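Local coordinates for protein probable ribosomal RNA small subunit methyltransferase (Thermus thermophilus, PDB 3DMH) that transfers a methyl group from S-adenosylmethionine to the N2 amino group of a guanosine in 16S ribosomal RNA, at residues Y198-L203 with G210-A215; G245-P250 with I301-P306; R192-E197 with A252-E257; V118-V123 with P183-A188. One frame throughout, in Å; residues are numbered along the deposited sequence.

Interaction 1: Y198-L203 with G210-A215. With GMP (guanosine), chain E.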
# COMPACT_ATOMS: atom_id res chain seq x y z
N TYR A 198 15.74 17.61 5.13
CA TYR A 198 15.45 16.18 5.27
C TYR A 198 15.95 15.42 4.05
O TYR A 198 15.89 15.92 2.93
CB TYR A 198 13.94 15.95 5.43
CG TYR A 198 13.35 16.64 6.63
CD1 TYR A 198 13.30 16.02 7.88
CD2 TYR A 198 12.89 17.96 6.53
CE1 TYR A 198 12.79 16.67 8.99
CE2 TYR A 198 12.38 18.61 7.64
CZ TYR A 198 12.34 17.98 8.86
OH TYR A 198 11.83 18.65 9.95
N THR A 199 16.46 14.21 4.28
CA THR A 199 16.75 13.30 3.19
C THR A 199 15.83 12.11 3.32
O THR A 199 15.98 11.31 4.24
CB THR A 199 18.21 12.83 3.19
OG1 THR A 199 19.07 13.98 3.06
CG2 THR A 199 18.47 11.90 2.02
N PHE A 200 14.90 12.01 2.39
CA PHE A 200 13.98 10.88 2.35
C PHE A 200 14.56 9.70 1.58
O PHE A 200 15.32 9.87 0.62
CB PHE A 200 12.62 11.30 1.80
CG PHE A 200 11.94 12.34 2.63
CD1 PHE A 200 11.21 11.99 3.76
CD2 PHE A 200 12.04 13.69 2.29
CE1 PHE A 200 10.57 12.96 4.53
CE2 PHE A 200 11.42 14.67 3.06
CZ PHE A 200 10.68 14.31 4.18
N HIS A 201 14.18 8.50 2.00
CA HIS A 201 14.67 7.26 1.42
C HIS A 201 13.47 6.41 1.16
O HIS A 201 12.59 6.30 2.01
CB HIS A 201 15.58 6.53 2.39
CG HIS A 201 16.92 7.16 2.53
ND1 HIS A 201 17.15 8.30 3.28
CD2 HIS A 201 18.12 6.83 1.99
CE1 HIS A 201 18.43 8.62 3.21
NE2 HIS A 201 19.04 7.75 2.42
N HIS A 202 13.41 5.81 -0.02
CA HIS A 202 12.29 4.93 -0.31
C HIS A 202 12.57 3.86 -1.35
O HIS A 202 13.45 3.98 -2.21
CB HIS A 202 11.05 5.75 -0.69
CG HIS A 202 11.22 6.58 -1.92
ND1 HIS A 202 11.23 6.03 -3.19
CD2 HIS A 202 11.40 7.91 -2.09
CE1 HIS A 202 11.40 6.99 -4.08
NE2 HIS A 202 11.51 8.14 -3.44
N LEU A 203 11.79 2.79 -1.21
CA LEU A 203 11.76 1.70 -2.16
C LEU A 203 10.77 2.02 -3.29
O LEU A 203 10.08 3.06 -3.24
CB LEU A 203 11.35 0.40 -1.44
CG LEU A 203 12.37 -0.15 -0.45
CD1 LEU A 203 11.67 -1.16 0.48
CD2 LEU A 203 13.51 -0.84 -1.16
N GLY A 210 10.39 10.39 -5.00
CA GLY A 210 11.34 11.37 -5.58
C GLY A 210 11.13 12.83 -5.20
O GLY A 210 12.01 13.66 -5.47
N LYS A 211 10.00 13.15 -4.59
CA LYS A 211 9.70 14.54 -4.17
C LYS A 211 8.57 14.58 -3.16
O LYS A 211 7.70 13.72 -3.18
CB LYS A 211 9.34 15.43 -5.36
CG LYS A 211 8.05 15.04 -6.08
CD LYS A 211 7.99 15.75 -7.44
CE LYS A 211 6.59 15.66 -8.05
NZ LYS A 211 6.21 14.25 -8.34
N VAL A 212 8.58 15.59 -2.31
CA VAL A 212 7.51 15.77 -1.33
C VAL A 212 6.23 16.25 -2.03
O VAL A 212 6.26 17.23 -2.79
CB VAL A 212 7.94 16.74 -0.20
CG1 VAL A 212 6.82 16.95 0.78
CG2 VAL A 212 9.15 16.17 0.54
N ASP A 213 5.13 15.53 -1.79
CA ASP A 213 3.81 15.94 -2.28
C ASP A 213 3.52 17.39 -1.83
O ASP A 213 3.57 17.69 -0.64
CB ASP A 213 2.73 14.98 -1.74
CG ASP A 213 1.31 15.30 -2.23
OD1 ASP A 213 1.08 16.32 -2.90
OD2 ASP A 213 0.40 14.49 -1.93
N PRO A 214 3.24 18.29 -2.79
CA PRO A 214 2.84 19.66 -2.41
C PRO A 214 1.68 19.68 -1.40
O PRO A 214 1.62 20.59 -0.57
CB PRO A 214 2.43 20.28 -3.75
CG PRO A 214 3.26 19.52 -4.78
CD PRO A 214 3.28 18.11 -4.25
N ALA A 215 0.79 18.69 -1.43
CA ALA A 215 -0.32 18.64 -0.48
C ALA A 215 0.19 18.45 0.95
O ALA A 215 -0.33 19.04 1.91
CB ALA A 215 -1.31 17.52 -0.85
C4' GMP E . -2.06 16.79 -8.61
O4' GMP E . -2.70 16.46 -7.37
C3' GMP E . -1.89 15.49 -9.37
O3' GMP E . -0.56 15.02 -9.14
C2' GMP E . -2.88 14.55 -8.70
O2' GMP E . -2.45 13.19 -8.78
C1' GMP E . -2.87 15.04 -7.27
N9 GMP E . -4.11 14.81 -6.49
C8 GMP E . -5.38 14.76 -6.94
N7 GMP E . -6.25 14.54 -5.92
C5 GMP E . -5.53 14.48 -4.78
C6 GMP E . -5.80 14.27 -3.33
O6 GMP E . -6.97 14.12 -2.92
N1 GMP E . -4.75 14.26 -2.49
C2 GMP E . -3.47 14.43 -2.91
N2 GMP E . -2.45 14.41 -2.02
N3 GMP E . -3.15 14.62 -4.22
C4 GMP E . -4.12 14.66 -5.16
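His202 and Phe200, on the last strand of a two-stranded antiparallel hairpin, hold the loop 210-213 as it runs into the N-cap of helix 214-227, the first helix of the Rossmann-like methyltransferase domain. The polar part of the contact is one bond: Gly210 N donates to His202 NE2 at 3.0 Å, bent to 143° and arriving 30° out of the imidazole plane. At the other nitrogen, His202 ND1 donates to Leu203 O at 3.2 Å, this time close to the ring plane, so the ring is gripped on both nitrogens. A chi1 of 62° turns the imidazole so that NE2 faces Gly210 while ND1 faces Leu203 O. The ring of Tyr244 meets it as well. A leucine in place of His202 would probably leave Gly210 N without its acceptor and let the start of the loop shift.

The apolar part is a single touch, Phe200 CE2 to Val212 CG2 at 3.7 Å, the two side chains crossing at about a right angle. Phe189 and Ile193 pack on the same phenyl ring.

The far end of the loop reaches the guanosine site. Asp213 OD1 caps the helix, taking the N-H of Ala215 at 2.8 Å from well above the carboxylate plane. Asp213 OD2 accepts from guanosine N2, the atom to be methylated, at 2.9 Å.

Interaction 2: G245-P250 with I301-P306. With SAM (S-adenosylmethionine), chain D; GMP (guanosine), chain E.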
# COMPACT_ATOMS: atom_id res chain seq x y z
N GLY A 245 7.28 9.11 4.97
CA GLY A 245 7.45 10.05 6.07
C GLY A 245 7.45 11.54 5.81
O GLY A 245 7.98 12.29 6.63
N ALA A 246 6.80 11.98 4.73
CA ALA A 246 6.74 13.43 4.44
C ALA A 246 6.17 14.25 5.60
O ALA A 246 6.65 15.35 5.87
CB ALA A 246 5.98 13.71 3.15
N LEU A 247 5.16 13.71 6.29
CA LEU A 247 4.63 14.36 7.51
C LEU A 247 5.36 13.89 8.77
O LEU A 247 5.60 14.67 9.70
CB LEU A 247 3.13 14.11 7.67
CG LEU A 247 2.25 14.48 6.47
CD1 LEU A 247 0.78 14.16 6.74
CD2 LEU A 247 2.39 15.97 6.10
N THR A 248 5.67 12.60 8.80
CA THR A 248 6.24 11.94 9.98
C THR A 248 7.58 12.53 10.40
O THR A 248 7.78 12.82 11.58
CB THR A 248 6.47 10.44 9.70
OG1 THR A 248 5.37 9.91 8.91
CG2 THR A 248 6.67 9.67 11.03
N LEU A 249 8.49 12.70 9.45
CA LEU A 249 9.84 13.16 9.79
C LEU A 249 9.84 14.58 10.34
O LEU A 249 10.40 14.81 11.42
CB LEU A 249 10.83 13.00 8.61
CG LEU A 249 11.64 11.68 8.60
CD1 LEU A 249 10.76 10.46 8.33
CD2 LEU A 249 12.77 11.75 7.58
N PRO A 250 9.21 15.55 9.62
CA PRO A 250 9.14 16.91 10.17
C PRO A 250 8.47 16.97 11.54
O PRO A 250 8.98 17.65 12.42
CB PRO A 250 8.30 17.66 9.13
CG PRO A 250 8.57 16.94 7.87
CD PRO A 250 8.61 15.49 8.28
N ILE A 301 -2.68 15.01 18.40
CA ILE A 301 -2.74 15.55 17.04
C ILE A 301 -2.78 14.37 16.08
O ILE A 301 -1.99 13.44 16.22
CB ILE A 301 -1.49 16.41 16.72
CG1 ILE A 301 -1.43 17.63 17.64
CG2 ILE A 301 -1.49 16.88 15.27
CD1 ILE A 301 -0.08 18.32 17.64
N ILE A 302 -3.68 14.43 15.11
CA ILE A 302 -3.72 13.41 14.06
C ILE A 302 -3.67 14.09 12.70
O ILE A 302 -4.37 15.09 12.48
CB ILE A 302 -4.97 12.51 14.19
CG1 ILE A 302 -4.88 11.76 15.52
CG2 ILE A 302 -5.05 11.53 12.99
CD1 ILE A 302 -5.99 10.75 15.76
N VAL A 303 -2.78 13.62 11.84
CA VAL A 303 -2.60 14.25 10.53
C VAL A 303 -2.80 13.20 9.46
O VAL A 303 -2.49 12.02 9.67
CB VAL A 303 -1.19 14.90 10.35
CG1 VAL A 303 -0.98 16.01 11.38
CG2 VAL A 303 -0.08 13.84 10.46
N THR A 304 -3.29 13.63 8.29
CA THR A 304 -3.38 12.69 7.19
C THR A 304 -3.45 13.38 5.84
O THR A 304 -4.10 14.41 5.70
CB THR A 304 -4.58 11.71 7.35
OG1 THR A 304 -4.51 10.70 6.33
CG2 THR A 304 -5.94 12.45 7.27
N ASN A 305 -2.72 12.80 4.89
CA ASN A 305 -2.89 13.05 3.46
C ASN A 305 -3.43 11.71 2.92
O ASN A 305 -2.64 10.81 2.60
CB ASN A 305 -1.52 13.38 2.87
CG ASN A 305 -1.56 13.64 1.38
OD1 ASN A 305 -2.61 13.57 0.75
ND2 ASN A 305 -0.39 13.93 0.79
N PRO A 306 -4.77 11.54 2.90
CA PRO A 306 -5.29 10.20 2.63
C PRO A 306 -5.10 9.72 1.19
O PRO A 306 -4.91 10.54 0.26
CB PRO A 306 -6.80 10.31 2.91
CG PRO A 306 -7.03 11.63 3.50
CD PRO A 306 -5.84 12.51 3.20
N SAM D . 1.71 10.65 4.42
CA SAM D . 2.48 10.41 3.15
C SAM D . 2.74 11.73 2.47
O SAM D . 2.10 12.70 2.90
OXT SAM D . 3.54 11.80 1.52
CB SAM D . 1.71 9.51 2.18
CG SAM D . 0.34 10.04 1.73
SD SAM D . -0.42 8.94 0.49
CE SAM D . -1.58 10.07 -0.32
C5' SAM D . -1.58 7.89 1.42
C4' SAM D . -0.88 6.76 2.16
O4' SAM D . -1.93 5.99 2.73
C3' SAM D . -0.03 5.84 1.28
O3' SAM D . 1.31 5.73 1.76
C2' SAM D . -0.78 4.51 1.33
O2' SAM D . 0.01 3.35 1.19
C1' SAM D . -1.45 4.66 2.70
N9 SAM D . -2.54 3.72 2.87
C8 SAM D . -3.41 3.20 1.91
N7 SAM D . -4.30 2.38 2.52
C5 SAM D . -3.99 2.36 3.86
C6 SAM D . -4.52 1.67 4.96
N6 SAM D . -5.54 0.81 4.82
N1 SAM D . -3.95 1.89 6.19
C2 SAM D . -2.89 2.75 6.36
N3 SAM D . -2.30 3.40 5.27
C4 SAM D . -2.88 3.20 4.07
C4' GMP E . -2.06 16.79 -8.61
O4' GMP E . -2.70 16.46 -7.37
C3' GMP E . -1.89 15.49 -9.37
O3' GMP E . -0.56 15.02 -9.14
C2' GMP E . -2.88 14.55 -8.70
O2' GMP E . -2.45 13.19 -8.78
C1' GMP E . -2.87 15.04 -7.27
N9 GMP E . -4.11 14.81 -6.49
C8 GMP E . -5.38 14.76 -6.94
N7 GMP E . -6.25 14.54 -5.92
C5 GMP E . -5.53 14.48 -4.78
C6 GMP E . -5.80 14.27 -3.33
O6 GMP E . -6.97 14.12 -2.92
N1 GMP E . -4.75 14.26 -2.49
C2 GMP E . -3.47 14.43 -2.91
N2 GMP E . -2.45 14.41 -2.02
N3 GMP E . -3.15 14.62 -4.22
C4 GMP E . -4.12 14.66 -5.16
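Leu247 and Val303 meet beside the cofactor pocket of the Rossmann-like fold, where the turn after the glycine-rich loop packs on strand 299-304, just ahead of the Asn-Pro-Pro-Phe motif that starts at Asn305. Leu247 extends its CD1 branch anti to CA (chi2 179°), which brings CD1 to 3.8 Å from Val303 CG2; the two side chains run alongside one another, pointing opposite ways. The same methyl lies 4.2 Å from Asn305 N, while Leu247 CG is 4.0 Å from the carboxylate O of the cofactor.

Asn305 carries its amide anti to the backbone N (chi1 179°), out between the two ligands. OD1 accepts from guanosine N2 at 2.9 Å in a nearly straight bond (163°). ND2 donates to Asp213 OD2 and Ser216 OG, and weakly to the carboxylate O of S-adenosylmethionine; these bonds fix which way round the amide lies. Replacing Asn305 by a leucine would probably deprive guanosine N2 of one acceptor and leave Asp213 without its amide donor.

Two backbone carbonyls border the transferable methyl: S-adenosylmethionine CE lies 3.2 Å from Asn305 O and 3.4 Å from Pro306 O, and 4.7 Å separates CE from guanosine N2.

Interaction 3: R192-E197 with A252-E257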
# COMPACT_ATOMS: atom_id res chain seq x y z
N ARG A 192 13.77 20.65 1.69
CA ARG A 192 13.74 21.57 2.81
C ARG A 192 12.29 21.80 3.19
O ARG A 192 11.48 22.20 2.35
CB ARG A 192 14.45 22.88 2.47
CG ARG A 192 14.68 23.78 3.67
CD ARG A 192 15.47 25.01 3.24
NE ARG A 192 15.74 25.94 4.35
CZ ARG A 192 16.73 25.80 5.23
NH1 ARG A 192 17.55 24.76 5.15
NH2 ARG A 192 16.89 26.70 6.19
N ILE A 193 11.96 21.50 4.44
CA ILE A 193 10.60 21.61 4.93
C ILE A 193 10.58 22.46 6.20
O ILE A 193 11.26 22.15 7.18
CB ILE A 193 9.96 20.21 5.20
CG1 ILE A 193 9.89 19.38 3.90
CG2 ILE A 193 8.58 20.36 5.82
CD1 ILE A 193 9.62 17.89 4.10
N LEU A 194 9.80 23.54 6.15
CA LEU A 194 9.66 24.47 7.28
C LEU A 194 11.01 24.86 7.90
O LEU A 194 11.18 24.84 9.12
CB LEU A 194 8.72 23.88 8.35
CG LEU A 194 7.29 23.45 7.98
CD1 LEU A 194 6.65 22.67 9.13
CD2 LEU A 194 6.43 24.63 7.59
N GLY A 195 11.98 25.19 7.04
CA GLY A 195 13.29 25.68 7.48
C GLY A 195 14.30 24.63 7.92
O GLY A 195 15.32 24.97 8.54
N ALA A 196 14.02 23.35 7.61
CA ALA A 196 14.92 22.26 8.00
C ALA A 196 15.12 21.27 6.85
O ALA A 196 14.21 21.06 6.05
CB ALA A 196 14.38 21.54 9.23
N GLU A 197 16.30 20.68 6.79
CA GLU A 197 16.67 19.76 5.72
C GLU A 197 16.38 18.32 6.07
O GLU A 197 16.74 17.86 7.15
CB GLU A 197 18.17 19.87 5.42
CG GLU A 197 18.58 21.17 4.78
CD GLU A 197 18.00 21.37 3.39
OE1 GLU A 197 17.82 20.37 2.65
OE2 GLU A 197 17.73 22.54 3.04
N ALA A 252 8.37 14.65 13.84
CA ALA A 252 9.34 14.09 14.80
C ALA A 252 10.44 15.09 15.08
O ALA A 252 10.85 15.27 16.23
CB ALA A 252 9.94 12.79 14.28
N ARG A 253 10.91 15.75 14.02
CA ARG A 253 11.94 16.79 14.15
C ARG A 253 11.47 17.95 15.04
O ARG A 253 12.26 18.51 15.81
CB ARG A 253 12.39 17.29 12.77
CG ARG A 253 13.49 18.38 12.74
CD ARG A 253 14.80 17.94 13.39
NE ARG A 253 15.44 16.79 12.74
CZ ARG A 253 16.07 16.82 11.57
NH1 ARG A 253 16.14 17.95 10.86
NH2 ARG A 253 16.64 15.72 11.10
N MET A 254 10.18 18.26 14.96
CA MET A 254 9.56 19.30 15.78
C MET A 254 9.31 18.85 17.22
O MET A 254 8.82 19.64 18.04
CB MET A 254 8.25 19.79 15.14
CG MET A 254 8.38 20.48 13.77
SD MET A 254 6.80 20.70 12.92
CE MET A 254 6.14 22.14 13.75
N GLY A 255 9.66 17.61 17.55
CA GLY A 255 9.63 17.14 18.94
C GLY A 255 8.38 16.37 19.34
O GLY A 255 8.16 16.10 20.53
N ALA A 256 7.54 16.04 18.36
CA ALA A 256 6.36 15.22 18.59
C ALA A 256 6.77 13.77 18.82
O ALA A 256 7.81 13.32 18.31
CB ALA A 256 5.42 15.29 17.39
N GLU A 257 5.96 13.05 19.58
CA GLU A 257 6.10 11.60 19.72
C GLU A 257 5.16 10.93 18.73
O GLU A 257 3.97 10.75 19.01
CB GLU A 257 5.81 11.18 21.17
CG GLU A 257 6.61 11.99 22.19
CD GLU A 257 6.31 11.65 23.64
OE1 GLU A 257 5.65 10.63 23.92
OE2 GLU A 257 6.77 12.40 24.53
O HOH W 1 17.61 15.60 8.76
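The guanidinium of Arg253 turns its edge to the hairpin, with Glu197 O and the methyl of Ala196 both lying near its plane. At 3.8 Å, Arg253 NH1 is too far from Glu197 O for a direct bond. A water in the guanidinium plane spans the gap instead: it donates to Glu197 O at 2.9 Å and accepts from Arg253 NH2, though that second leg is modelled so short that its length is doubtful. NH2 has a firmer partner in Asn278 O.

The second flat group, Arg192, lies within the hairpin segment. Gly195 O stands 3.3 Å over one face, nearer its border than its centre. At its edge Arg192 NH1 makes a salt bridge of 3.1 Å to Glu197 OE2, in the guanidinium plane and on the anti lone pair of the carboxylate oxygen, fastening one strand to the other.

Arg253 reaches its place by leaving the helix with CG opposite the backbone N (chi1 -179°) and then bending at both chi2 and chi3, which curls the chain so that NH1 ends beside the Ala196 methyl. Beside it is a looser apolar touch, Leu194 CD1 to Met254 SD at 4.3 Å, with Gln224 of helix 214-227 against both.

This surface contact sets two chain reversals together: a beta hairpin with a two-residue loop, a type I' turn from Ile193 to Ala196, and the end of helix 248-253, finished by a Schellman motif at Gly255.

Interaction 4: V118-V123 with P183-A188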
# COMPACT_ATOMS: atom_id res chain seq x y z
N VAL A 118 7.13 -2.84 -10.72
CA VAL A 118 6.80 -3.95 -11.61
C VAL A 118 8.10 -4.64 -12.03
O VAL A 118 8.17 -5.87 -12.02
CB VAL A 118 5.98 -3.51 -12.86
CG1 VAL A 118 5.78 -4.68 -13.83
CG2 VAL A 118 4.62 -2.91 -12.47
N GLN A 119 9.13 -3.86 -12.38
CA GLN A 119 10.37 -4.47 -12.85
C GLN A 119 11.02 -5.33 -11.78
O GLN A 119 11.51 -6.44 -12.07
CB GLN A 119 11.36 -3.39 -13.33
CG GLN A 119 12.64 -3.97 -13.92
CD GLN A 119 12.41 -4.68 -15.25
OE1 GLN A 119 11.42 -4.42 -15.94
NE2 GLN A 119 13.33 -5.58 -15.62
N ALA A 120 11.03 -4.82 -10.55
CA ALA A 120 11.58 -5.55 -9.42
C ALA A 120 10.80 -6.84 -9.21
O ALA A 120 11.38 -7.88 -8.89
CB ALA A 120 11.50 -4.69 -8.15
N SER A 121 9.48 -6.76 -9.40
CA SER A 121 8.60 -7.94 -9.29
C SER A 121 8.87 -8.98 -10.38
O SER A 121 8.89 -10.19 -10.11
CB SER A 121 7.13 -7.54 -9.31
OG SER A 121 6.81 -6.78 -8.14
N LEU A 122 9.10 -8.50 -11.61
CA LEU A 122 9.44 -9.38 -12.73
C LEU A 122 10.76 -10.10 -12.48
O LEU A 122 10.86 -11.31 -12.70
CB LEU A 122 9.51 -8.58 -14.04
CG LEU A 122 8.16 -8.11 -14.59
CD1 LEU A 122 8.35 -7.18 -15.79
CD2 LEU A 122 7.26 -9.29 -14.94
N VAL A 123 11.78 -9.36 -12.03
CA VAL A 123 13.07 -9.99 -11.73
C VAL A 123 12.96 -10.96 -10.55
O VAL A 123 13.54 -12.05 -10.58
CB VAL A 123 14.17 -8.95 -11.48
CG1 VAL A 123 15.49 -9.65 -11.22
CG2 VAL A 123 14.30 -8.03 -12.68
N PRO A 183 17.52 -5.36 -9.63
CA PRO A 183 17.93 -3.98 -9.89
C PRO A 183 18.14 -3.25 -8.56
O PRO A 183 17.73 -3.74 -7.51
CB PRO A 183 16.74 -3.38 -10.65
CG PRO A 183 15.80 -4.53 -10.93
CD PRO A 183 16.11 -5.61 -9.96
N SER A 184 18.83 -2.11 -8.61
CA SER A 184 18.97 -1.25 -7.45
C SER A 184 17.59 -0.76 -7.07
O SER A 184 16.82 -0.34 -7.94
CB SER A 184 19.87 -0.05 -7.80
OG SER A 184 20.30 0.60 -6.63
N LEU A 185 17.26 -0.83 -5.79
CA LEU A 185 15.89 -0.59 -5.35
C LEU A 185 15.68 0.70 -4.58
O LEU A 185 14.60 1.29 -4.62
CB LEU A 185 15.42 -1.76 -4.50
CG LEU A 185 15.37 -3.12 -5.20
CD1 LEU A 185 15.36 -4.22 -4.16
CD2 LEU A 185 14.17 -3.21 -6.12
N TRP A 186 16.70 1.13 -3.86
CA TRP A 186 16.56 2.29 -3.01
C TRP A 186 16.87 3.58 -3.74
O TRP A 186 17.85 3.66 -4.50
CB TRP A 186 17.45 2.16 -1.79
CG TRP A 186 16.92 1.23 -0.75
CD1 TRP A 186 17.27 -0.07 -0.57
CD2 TRP A 186 15.97 1.54 0.27
NE1 TRP A 186 16.58 -0.61 0.50
CE2 TRP A 186 15.78 0.37 1.04
CE3 TRP A 186 15.25 2.70 0.62
CZ2 TRP A 186 14.91 0.32 2.13
CZ3 TRP A 186 14.37 2.65 1.70
CH2 TRP A 186 14.21 1.46 2.44
N ARG A 187 16.03 4.57 -3.51
CA ARG A 187 16.27 5.93 -3.97
C ARG A 187 16.26 6.88 -2.77
O ARG A 187 15.63 6.60 -1.75
CB ARG A 187 15.23 6.36 -5.01
CG ARG A 187 15.22 5.53 -6.31
CD ARG A 187 16.57 5.53 -7.03
NE ARG A 187 16.54 4.69 -8.23
CZ ARG A 187 17.06 3.46 -8.32
NH1 ARG A 187 17.67 2.90 -7.28
NH2 ARG A 187 16.97 2.79 -9.46
N ALA A 188 16.96 8.00 -2.90
CA ALA A 188 16.95 9.03 -1.87
C ALA A 188 16.82 10.38 -2.55
O ALA A 188 17.27 10.55 -3.69
CB ALA A 188 18.22 8.97 -1.04
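Pro183 and Leu185 make a small, wholly apolar contact with Ala120 and Val123, laying the linker between the two halves of the protein on helix 115-128. That helix belongs to the N-terminal half, a Rossmann-like sheet with flanking helices whose strand order is the same as that of the catalytic half. The linker thus packs back on the domain it has just left, far from the ligands.

Gln119, Ala120 and Val123 lie on the side of the helix that meets the linker. The pyrrolidine ring of Pro183 comes in at the Val123 end, with Pro183 CD 4.1 Å from Val123 CG2; the two side chains point at each other. Val123 has CG1 opposite the backbone N (chi1 -178°), which leaves CG2 to make this approach. On the neighbouring turn the aliphatic part of Gln119 touches the same ring, Gln119 CG to Pro183 CG at 4.4 Å, while its amide is turned to Glu151 of helix 145-156.

Leu185 supplies the closest approach. Its CD1 is roughly anti to CA (chi2 160°), and the other branch is the one turned to the helix: Leu185 CD2 lies 3.7 Å from Ala120 CB. Trp95 borders both residues.

Past Leu185 the linker leaves the helix and becomes the first strand of the hairpin, with Trp186 in a cation-pi contact with Lys273. Here Arg187 curls back over the chain, its NH1 donating to Trp186 O at 2.9 Å from above the carbonyl plane.

Overall arrangement
From the N terminus, interaction 4 closes first, bringing the linker back to helix 115-128 after the last strands of the N-terminal half. The linker runs straight into the hairpin of strands 187-193 and 196-202, whose turn opens interaction 3. Within the long loop that interaction 3 closes at 252-257 sits the short one of interaction 1, completed at the start of helix 214-227. Interaction 2 opens at 245-250, before interaction 3 has closed, so these two cross and share helix 248-253; it ends on strand 299-304. Interactions 1 and 2 meet at the guanosine, through Asp213 and Asn305. The hairpin thereby connects the N-terminal half, through its linker, to the catalytic domain.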